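Local coordinates for protein alpha-11 giardin (Giardia intestinalis, PDB 2II2) that binds calcium as a member of the annexin family and probably helps the parasite attach to the gut wall and remodel its cytoskeleton, at residues E207-R212 and G221-H226; D93-H98 and A214-A219; C142-R147 and V178-I183. One frame throughout, in Å; residues are numbered along the deposited sequence. Where two conformers were deposited one is given.

Contact 1 (E207-R212 and G221-H226)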
loop_
_atom_site.group_PDB
_atom_site.type_symbol
_atom_site.label_atom_id
_atom_site.label_comp_id
_atom_site.label_asym_id
_atom_site.label_seq_id
_atom_site.Cartn_x
_atom_site.Cartn_y
_atom_site.Cartn_z
ATOM N N GLU A 207 11.537 14.226 -7.127
ATOM C CA GLU A 207 11.884 15.525 -6.577
ATOM C C GLU A 207 10.967 16.609 -7.130
ATOM O O GLU A 207 10.494 17.478 -6.395
ATOM C CB GLU A 207 13.349 15.905 -6.827
ATOM C CG GLU A 207 13.700 17.231 -6.118
ATOM C CD GLU A 207 15.074 17.777 -6.454
ATOM O OE1 GLU A 207 16.037 16.986 -6.492
ATOM O OE2 GLU A 207 15.192 19.020 -6.604
ATOM N N ALA A 208 10.743 16.554 -8.442
ATOM C CA ALA A 208 9.873 17.540 -9.088
ATOM C C ALA A 208 8.446 17.479 -8.521
ATOM O O ALA A 208 7.847 18.515 -8.252
ATOM C CB ALA A 208 9.903 17.368 -10.572
ATOM N N ILE A 209 7.918 16.270 -8.344
ATOM C CA ILE A 209 6.597 16.141 -7.720
ATOM C C ILE A 209 6.574 16.708 -6.295
ATOM O O ILE A 209 5.660 17.425 -5.924
ATOM C CB ILE A 209 6.160 14.667 -7.713
ATOM C CG1 ILE A 209 5.899 14.157 -9.130
ATOM C CG2 ILE A 209 4.918 14.457 -6.874
ATOM C CD1 ILE A 209 5.760 12.630 -9.221
ATOM N N GLU A 210 7.554 16.316 -5.490
ATOM C CA GLU A 210 7.527 16.673 -4.086
ATOM C C GLU A 210 7.743 18.168 -3.884
ATOM O O GLU A 210 7.215 18.738 -2.930
ATOM C CB GLU A 210 8.504 15.792 -3.306
ATOM C CG GLU A 210 8.008 14.358 -3.178
ATOM C CD GLU A 210 8.948 13.423 -2.462
ATOM O OE1 GLU A 210 10.152 13.717 -2.368
ATOM O OE2 GLU A 210 8.480 12.357 -1.975
ATOM N N THR A 211 8.459 18.799 -4.811
ATOM C CA THR A 211 8.609 20.251 -4.757
ATOM C C THR A 211 7.315 20.962 -5.134
ATOM O O THR A 211 6.936 21.971 -4.499
ATOM C CB THR A 211 9.768 20.729 -5.661
ATOM O OG1 THR A 211 10.995 20.247 -5.091
ATOM C CG2 THR A 211 9.815 22.273 -5.811
ATOM N N ARG A 212 6.632 20.438 -6.151
ATOM C CA ARG A 212 5.435 21.098 -6.673
ATOM C C ARG A 212 4.225 20.945 -5.760
ATOM O O ARG A 212 3.453 21.870 -5.591
ATOM C CB ARG A 212 5.067 20.527 -8.041
ATOM C CG ARG A 212 3.703 20.980 -8.527
ATOM C CD ARG A 212 3.622 22.475 -8.765
ATOM N NE ARG A 212 4.196 22.750 -10.066
ATOM C CZ ARG A 212 4.095 23.908 -10.717
ATOM N NH1 ARG A 212 3.439 24.931 -10.176
ATOM N NH2 ARG A 212 4.642 24.005 -11.934
ATOM N N GLY A 221 0.879 10.335 -3.595
ATOM C CA GLY A 221 0.135 9.502 -4.549
ATOM C C GLY A 221 0.739 9.542 -5.959
ATOM O O GLY A 221 0.841 8.516 -6.652
ATOM N N LEU A 222 1.120 10.745 -6.391
ATOM C CA LEU A 222 1.756 10.862 -7.698
ATOM C C LEU A 222 3.069 10.115 -7.726
ATOM O O LEU A 222 3.395 9.473 -8.708
ATOM C CB LEU A 222 1.989 12.344 -8.056
ATOM C CG LEU A 222 0.739 13.098 -8.480
ATOM C CD1 LEU A 222 1.034 14.570 -8.449
ATOM C CD2 LEU A 222 0.284 12.650 -9.901
ATOM N N CYS A 223 3.850 10.191 -6.645
ATOM C CA CYS A 223 5.108 9.445 -6.621
ATOM C C CYS A 223 4.877 7.931 -6.652
ATOM O O CYS A 223 5.672 7.202 -7.225
ATOM C CB CYS A 223 5.942 9.813 -5.399
ATOM S SG CYS A 223 6.716 11.429 -5.484
ATOM N N ILE A 224 3.824 7.453 -5.994
ATOM C CA ILE A 224 3.524 6.033 -6.017
ATOM C C ILE A 224 3.200 5.582 -7.453
ATOM O O ILE A 224 3.677 4.531 -7.942
ATOM C CB ILE A 224 2.403 5.671 -5.028
ATOM C CG1 ILE A 224 2.936 5.749 -3.600
ATOM C CG2 ILE A 224 1.837 4.291 -5.316
ATOM C CD1 ILE A 224 1.870 5.682 -2.526
ATOM N N ALA A 225 2.339 6.349 -8.121
ATOM C CA ALA A 225 1.967 5.992 -9.496
ATOM C C ALA A 225 3.175 6.018 -10.434
ATOM O O ALA A 225 3.369 5.117 -11.270
ATOM C CB ALA A 225 0.865 6.877 -10.004
ATOM N N HIS A 226 3.993 7.049 -10.293
ATOM C CA HIS A 226 5.265 7.173 -11.017
ATOM C C HIS A 226 6.150 5.956 -10.782
ATOM O O HIS A 226 6.600 5.306 -11.718
ATOM C CB HIS A 226 5.940 8.466 -10.518
ATOM C CG HIS A 226 7.416 8.511 -10.736
ATOM N ND1 HIS A 226 7.987 8.635 -11.984
ATOM C CD2 HIS A 226 8.429 8.408 -9.849
ATOM C CE1 HIS A 226 9.301 8.614 -11.843
ATOM N NE2 HIS A 226 9.593 8.488 -10.563
#

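Contact 2 (D93-H98 and A214-A219)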
loop_
_atom_site.group_PDB
_atom_site.type_symbol
_atom_site.label_atom_id
_atom_site.label_comp_id
_atom_site.label_asym_id
_atom_site.label_seq_id
_atom_site.Cartn_x
_atom_site.Cartn_y
_atom_site.Cartn_z
ATOM N N ASP A 93 -9.259 8.929 3.261
ATOM C CA ASP A 93 -7.823 8.747 3.483
ATOM C C ASP A 93 -7.233 8.360 2.131
ATOM O O ASP A 93 -7.230 7.169 1.716
ATOM C CB ASP A 93 -7.580 7.631 4.497
ATOM C CG ASP A 93 -6.107 7.355 4.744
ATOM O OD1 ASP A 93 -5.277 7.928 4.016
ATOM O OD2 ASP A 93 -5.778 6.564 5.645
ATOM N N PHE A 94 -6.794 9.371 1.382
ATOM C CA PHE A 94 -6.237 9.102 0.076
ATOM C C PHE A 94 -4.992 8.228 0.146
ATOM O O PHE A 94 -4.713 7.488 -0.808
ATOM C CB PHE A 94 -5.919 10.397 -0.676
ATOM C CG PHE A 94 -7.130 11.070 -1.234
ATOM C CD1 PHE A 94 -7.480 12.331 -0.796
ATOM C CD2 PHE A 94 -7.924 10.452 -2.194
ATOM C CE1 PHE A 94 -8.605 12.995 -1.323
ATOM C CE2 PHE A 94 -9.058 11.105 -2.720
ATOM C CZ PHE A 94 -9.388 12.373 -2.282
ATOM N N ARG A 95 -4.214 8.326 1.221
ATOM C CA ARG A 95 -3.006 7.497 1.273
ATOM C C ARG A 95 -3.394 6.012 1.148
ATOM O O ARG A 95 -2.767 5.258 0.410
ATOM C CB ARG A 95 -2.219 7.722 2.555
ATOM C CG ARG A 95 -1.600 9.089 2.671
ATOM C CD ARG A 95 -0.692 9.144 3.886
ATOM N NE ARG A 95 0.072 10.381 3.935
ATOM C CZ ARG A 95 -0.402 11.553 4.356
ATOM N NH1 ARG A 95 -1.648 11.660 4.810
ATOM N NH2 ARG A 95 0.376 12.634 4.347
ATOM N N ALA A 96 -4.437 5.626 1.887
ATOM C CA ALA A 96 -4.874 4.233 1.918
ATOM C C ALA A 96 -5.527 3.825 0.589
ATOM O O ALA A 96 -5.291 2.725 0.068
ATOM C CB ALA A 96 -5.832 3.986 3.069
ATOM N N ILE A 97 -6.372 4.701 0.025
ATOM C CA ILE A 97 -6.987 4.378 -1.271
ATOM C C ILE A 97 -5.910 4.219 -2.345
ATOM O O ILE A 97 -5.940 3.274 -3.139
ATOM C CB ILE A 97 -8.026 5.460 -1.696
ATOM C CG1 ILE A 97 -9.122 5.617 -0.625
ATOM C CG2 ILE A 97 -8.623 5.076 -3.035
ATOM C CD1 ILE A 97 -9.935 6.908 -0.760
ATOM N N HIS A 98 -4.956 5.136 -2.359
ATOM C CA HIS A 98 -3.877 5.088 -3.320
ATOM C C HIS A 98 -3.079 3.803 -3.217
ATOM O O HIS A 98 -2.748 3.168 -4.224
ATOM C CB HIS A 98 -2.938 6.280 -3.133
ATOM C CG HIS A 98 -3.515 7.571 -3.594
ATOM N ND1 HIS A 98 -2.952 8.777 -3.250
ATOM C CD2 HIS A 98 -4.604 7.855 -4.346
ATOM C CE1 HIS A 98 -3.674 9.751 -3.774
ATOM N NE2 HIS A 98 -4.668 9.217 -4.468
ATOM N N ALA A 214 2.575 20.646 -2.472
ATOM C CA ALA A 214 2.750 20.899 -1.042
ATOM C C ALA A 214 1.850 20.014 -0.177
ATOM O O ALA A 214 2.189 19.718 0.979
ATOM C CB ALA A 214 2.528 22.366 -0.702
ATOM N N ASP A 215 0.702 19.614 -0.711
ATOM C CA ASP A 215 -0.178 18.667 -0.020
ATOM C C ASP A 215 0.467 17.284 -0.103
ATOM O O ASP A 215 0.743 16.786 -1.180
ATOM C CB ASP A 215 -1.570 18.663 -0.649
ATOM C CG ASP A 215 -2.494 17.678 0.010
ATOM O OD1 ASP A 215 -3.219 18.059 0.934
ATOM O OD2 ASP A 215 -2.507 16.517 -0.412
ATOM N N LYS A 216 0.713 16.694 1.057
ATOM C CA LYS A 216 1.483 15.477 1.158
ATOM C C LYS A 216 0.799 14.272 0.515
ATOM O O LYS A 216 1.466 13.423 -0.086
ATOM C CB LYS A 216 1.782 15.195 2.628
ATOM C CG LYS A 216 2.705 16.206 3.305
ATOM C CD LYS A 216 2.937 15.830 4.759
ATOM C CE LYS A 216 4.053 16.657 5.417
ATOM N NZ LYS A 216 3.601 17.997 5.888
ATOM N N GLU A 217 -0.525 14.198 0.616
ATOM C CA GLU A 217 -1.280 13.126 0.011
ATOM C C GLU A 217 -1.142 13.177 -1.476
ATOM O O GLU A 217 -0.977 12.131 -2.115
ATOM C CB GLU A 217 -2.763 13.216 0.367
ATOM C CG GLU A 217 -3.081 12.620 1.692
ATOM C CD GLU A 217 -4.557 12.522 1.947
ATOM O OE1 GLU A 217 -5.274 13.512 1.694
ATOM O OE2 GLU A 217 -4.991 11.447 2.401
ATOM N N ASN A 218 -1.249 14.380 -2.049
ATOM C CA ASN A 218 -1.085 14.570 -3.490
ATOM C C ASN A 218 0.304 14.106 -3.941
ATOM O O ASN A 218 0.436 13.283 -4.852
ATOM C CB ASN A 218 -1.262 16.042 -3.918
ATOM C CG ASN A 218 -2.738 16.485 -4.049
ATOM O OD1 ASN A 218 -3.634 15.688 -4.323
ATOM N ND2 ASN A 218 -2.971 17.785 -3.875
ATOM N N ALA A 219 1.344 14.649 -3.307
ATOM C CA ALA A 219 2.723 14.346 -3.714
ATOM C C ALA A 219 3.000 12.854 -3.615
ATOM O O ALA A 219 3.572 12.246 -4.507
ATOM C CB ALA A 219 3.725 15.133 -2.867
HETATM O O HOH W 1 -1.072 9.196 -1.190
#

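Contact 3 (C142-R147 and V178-I183)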
loop_
_atom_site.group_PDB
_atom_site.type_symbol
_atom_site.label_atom_id
_atom_site.label_comp_id
_atom_site.label_asym_id
_atom_site.label_seq_id
_atom_site.Cartn_x
_atom_site.Cartn_y
_atom_site.Cartn_z
ATOM N N CYS A 142 -7.373 8.397 -7.969
ATOM C CA CYS A 142 -8.334 7.366 -7.562
ATOM C C CYS A 142 -9.185 6.915 -8.747
ATOM O O CYS A 142 -9.311 5.712 -9.048
ATOM C CB CYS A 142 -9.241 7.830 -6.436
ATOM S SG CYS A 142 -8.359 8.125 -4.883
ATOM N N HIS A 143 -9.788 7.889 -9.423
ATOM C CA HIS A 143 -10.706 7.579 -10.515
ATOM C C HIS A 143 -9.987 6.967 -11.718
ATOM O O HIS A 143 -10.427 5.968 -12.300
ATOM C CB HIS A 143 -11.432 8.842 -10.981
ATOM C CG HIS A 143 -12.490 9.324 -10.041
ATOM N ND1 HIS A 143 -13.831 9.260 -10.352
ATOM C CD2 HIS A 143 -12.407 9.916 -8.823
ATOM C CE1 HIS A 143 -14.527 9.805 -9.365
ATOM N NE2 HIS A 143 -13.690 10.215 -8.427
ATOM N N LEU A 144 -8.902 7.607 -12.147
ATOM C CA LEU A 144 -8.246 7.150 -13.372
ATOM C C LEU A 144 -7.549 5.806 -13.185
ATOM O O LEU A 144 -7.494 5.003 -14.114
ATOM C CB LEU A 144 -7.301 8.198 -13.979
ATOM C CG LEU A 144 -7.978 9.504 -14.409
ATOM C CD1 LEU A 144 -6.956 10.443 -15.054
ATOM C CD2 LEU A 144 -9.184 9.292 -15.314
ATOM N N ALA A 145 -7.061 5.531 -11.977
ATOM C CA ALA A 145 -6.448 4.234 -11.704
ATOM C C ALA A 145 -7.392 3.082 -12.026
ATOM O O ALA A 145 -6.966 2.039 -12.525
ATOM C CB ALA A 145 -6.008 4.132 -10.234
ATOM N N ILE A 146 -8.667 3.250 -11.713
ATOM C CA ILE A 146 -9.605 2.171 -11.939
ATOM C C ILE A 146 -10.290 2.224 -13.314
ATOM O O ILE A 146 -10.799 1.217 -13.776
ATOM C CB ILE A 146 -10.568 1.952 -10.735
ATOM C CG1 ILE A 146 -11.520 3.131 -10.558
ATOM C CG2 ILE A 146 -9.766 1.598 -9.421
ATOM C CD1 ILE A 146 -12.683 2.820 -9.569
ATOM N N ARG A 147 -10.266 3.379 -13.983
ATOM C CA ARG A 147 -10.921 3.547 -15.286
ATOM C C ARG A 147 -10.017 3.289 -16.475
ATOM O O ARG A 147 -10.493 2.801 -17.497
ATOM C CB ARG A 147 -11.483 4.958 -15.404
ATOM C CG ARG A 147 -12.772 5.197 -14.642
ATOM C CD ARG A 147 -13.124 6.674 -14.559
ATOM N NE ARG A 147 -12.827 7.439 -15.773
ATOM C CZ ARG A 147 -12.670 8.764 -15.811
ATOM N NH1 ARG A 147 -12.780 9.503 -14.700
ATOM N NH2 ARG A 147 -12.393 9.365 -16.963
ATOM N N VAL A 178 -1.416 15.340 -15.874
ATOM C CA VAL A 178 -0.274 14.660 -15.277
ATOM C C VAL A 178 -0.655 13.255 -14.852
ATOM O O VAL A 178 0.063 12.307 -15.146
ATOM C CB VAL A 178 0.279 15.474 -14.085
ATOM C CG1 VAL A 178 1.312 14.652 -13.302
ATOM C CG2 VAL A 178 0.892 16.764 -14.583
ATOM N N VAL A 179 -1.784 13.127 -14.160
ATOM C CA VAL A 179 -2.232 11.839 -13.697
ATOM C C VAL A 179 -2.494 10.929 -14.900
ATOM O O VAL A 179 -2.068 9.761 -14.916
ATOM C CB VAL A 179 -3.493 11.971 -12.819
ATOM C CG1 VAL A 179 -4.062 10.592 -12.529
ATOM C CG2 VAL A 179 -3.141 12.666 -11.533
ATOM N N ARG A 180 -3.201 11.427 -15.917
ATOM C CA ARG A 180 -3.513 10.602 -17.072
ATOM C C ARG A 180 -2.242 10.106 -17.724
ATOM O O ARG A 180 -2.154 8.917 -18.070
ATOM C CB ARG A 180 -4.343 11.393 -18.063
ATOM C CG ARG A 180 -4.757 10.632 -19.267
ATOM C CD ARG A 180 -5.716 11.480 -20.088
ATOM N NE ARG A 180 -6.869 11.936 -19.307
ATOM C CZ ARG A 180 -7.959 11.204 -19.074
ATOM N NH1 ARG A 180 -8.067 9.960 -19.533
ATOM N NH2 ARG A 180 -8.947 11.713 -18.360
ATOM N N LEU A 181 -1.267 11.014 -17.898
ATOM C CA LEU A 181 0.002 10.596 -18.517
ATOM C C LEU A 181 0.641 9.431 -17.779
ATOM O O LEU A 181 0.983 8.395 -18.388
ATOM C CB LEU A 181 0.950 11.777 -18.629
ATOM C CG LEU A 181 2.255 11.604 -19.421
ATOM C CD1 LEU A 181 2.759 12.967 -19.831
ATOM C CD2 LEU A 181 3.335 10.876 -18.619
ATOM N N ILE A 182 0.755 9.587 -16.464
ATOM C CA ILE A 182 1.428 8.556 -15.676
ATOM C C ILE A 182 0.633 7.245 -15.657
ATOM O O ILE A 182 1.174 6.171 -15.925
ATOM C CB ILE A 182 1.672 9.053 -14.249
ATOM C CG1 ILE A 182 2.657 10.223 -14.240
ATOM C CG2 ILE A 182 2.235 7.950 -13.386
ATOM C CD1 ILE A 182 2.740 10.960 -12.924
ATOM N N ILE A 183 -0.663 7.349 -15.354
ATOM C CA ILE A 183 -1.502 6.159 -15.203
ATOM C C ILE A 183 -1.682 5.337 -16.481
ATOM O O ILE A 183 -1.876 4.112 -16.401
ATOM C CB ILE A 183 -2.916 6.524 -14.610
ATOM C CG1 ILE A 183 -2.820 7.017 -13.170
ATOM C CG2 ILE A 183 -3.951 5.398 -14.844
ATOM C CD1 ILE A 183 -2.511 5.948 -12.190
#

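Contact 1 (E207-R212 and G221-H226)
In the helical hairpin made by helix 205-212 and helix 216-230, Ile209 reaches across to Leu222 and Cys223. The short segments run almost antiparallel, at 166°, with axes 9.6 Å apart, and no hydrogen bond joins them, so the contact rests on shape and apolar surface. Ile209 does most of the work through its two branches. With CG1 beside the backbone N (chi1 -67°), CG2 is left anti to the N and touches two successive residues of the other helix: Ile209 CG2 lies 3.8 Å from Leu222 CB and equally 3.8 Å from Cys223 SG. The longer branch also lies against Leu222, with Ile209 CD1 4.0 Å from Leu222 CB, and reaches loosely toward His226 CB at 4.4 Å. A beta-branched residue suits this place because two arms leave the same CB, one reaching Cys223 and the other extending toward His226, with Leu222 met by both.

Cys223 brings a compact, polarisable sulfur that meets Ile209 CG2. The same sulfur also receives Glu210 from the next position, with Glu210 CG 3.9 Å from Cys223 SG. The aliphatic part of the glutamate thus serves the apolar contact, while its OE2, still beside the sulfur, is hydrogen-bonded to Tyr238 OH on helix 232-244, and a bound sulfate lies about 4 Å from the side chain. His226 likewise lends CB to Ile209 and turns its ring to Tyr190, whose OH pairs with ND1. Leu222 also touches Val178 and Val179 of helix 175-184. Such close antiparallel helices, joined by a short turn and packed through aliphatic side chains, are characteristic of the all-helical annexin fold.

Contact 2 (D93-H98 and A214-A219)
The Arg95 guanidinium, the Phe94 ring and the His98 ring each meet a different part of Glu217. Its CG sits 3.5 Å above one face of the Arg95 guanidinium, offset toward the rim, while Lys216 CB approaches Arg95 NH2 obliquely. At the Phe94 ring the carboxylate comes to the edge, in the ring plane, with Glu217 OE1 3.5 Å from Phe94 CD1; the two planes stand 63° apart, and the oxygen faces the slightly positive ring hydrogens. The His98 ring has Phe94 O 3.0 Å above one face and, in plane at its edge, Glu217 O and a water. That water donates to Glu217 O and is also hydrogen-bonded to His98 ND1, while His98 NE2 pairs with Ala138 O of helix 137-147.

Both segments are helix starts, and this all-helical annexin brings them together by their N-terminal turns. Asp93 is the N-cap of helix 94-102, accepting a weak bond from Ala96 N at OD1. Glu217 adds a second carboxylate from the other helix: its OE2 takes weak bonds from Phe94 N at 2.9 Å, with an N-H...O angle of only 121°, and from Arg95 N at 3.4 Å. An extended chain beyond CG (chi2 -171°) lets the glutamate span the gap. Asp93 OD1 and Glu217 OE2 are 3.9 Å apart, which would be unfavourable if both are charged; the helix N-terminus probably eases it, perhaps with Arg95, whose NH1 lies near OE2 but directs no N-H at it. Asp215 caps helix 216-230, accepting from Asn218 N through the anti lone pair of OD2, at 3.0 Å.

Contact 3 (C142-R147 and V178-I183)
Leu144 divides this contact: one of its methyls presses into the buried side, and both help to carry the arginines on the outer side. On the tight side Leu144 CD1 meets Val179 CG1 at 3.8 Å, the two side chains meeting at a slant. CD1 stands anti to CA (chi2 -177°), which carries it outward to Val179. Ile183 fills the next turn. Its CG2, anti to the backbone N, lies against the backbone itself, 3.6 Å from Leu144 O and 4.2 Å from Ala145 CA; the small methyl of Ala145 adds a looser contact, its CB lying 4.4 Å from Ile183 CD1.

The two elements are the last turns of helix 137-147 and the body of helix 175-184, parts of the helical bundle of an annexin. Unlike the antiparallel helices of a hairpin, they run in roughly the same direction, crossing at -32° with axes 9.9 Å apart. Ala145 O is used by Arg109 NH1, while Val179 and Ile183 also pack toward helix 216-230.

Toward solvent the packing gives way to two arginines with Leu144 between them and the core. Leu144 CD1 lies over one face of the Arg180 guanidinium, 4.1 Å from its plane and offset toward the rim, and CD2 lies 3.4 Å from the plane of the Arg147 guanidinium, near its rim. Their NH2 atoms, Arg147 to Arg180, are 4.4 Å apart, an approach that would be repulsive and that acids probably offset: Arg180 forms salt bridges with Glu176 through NH2 and with Glu148 through NH1. An arginine suits this border, the face of its planar group, where no N-H points, lying against a leucine while its N-H groups reach charged partners. Arg147, at the helix end, is exposed.

In the fold
Helix 216-230 is shared by contacts 1 and 2: its first turn meets 93-98 and its middle meets 207-212, the two centres lying 11 Å apart. The join is close, with Gly221 CA 3.4 Å from His98 ND1, an approach that the lack of a side chain on the glycine permits. Contact 3 lies about 14 Å from the centre of either and touches both. Leu222 CD2 packs 3.8 Å from Val179 CG2, while Cys142 SG sits 3.6 Å from Phe94 CD2. The three therefore form one continuous packed region. All lie away from the calcium site of this protein, which involves Ile60 and Glu66 and is empty in this model.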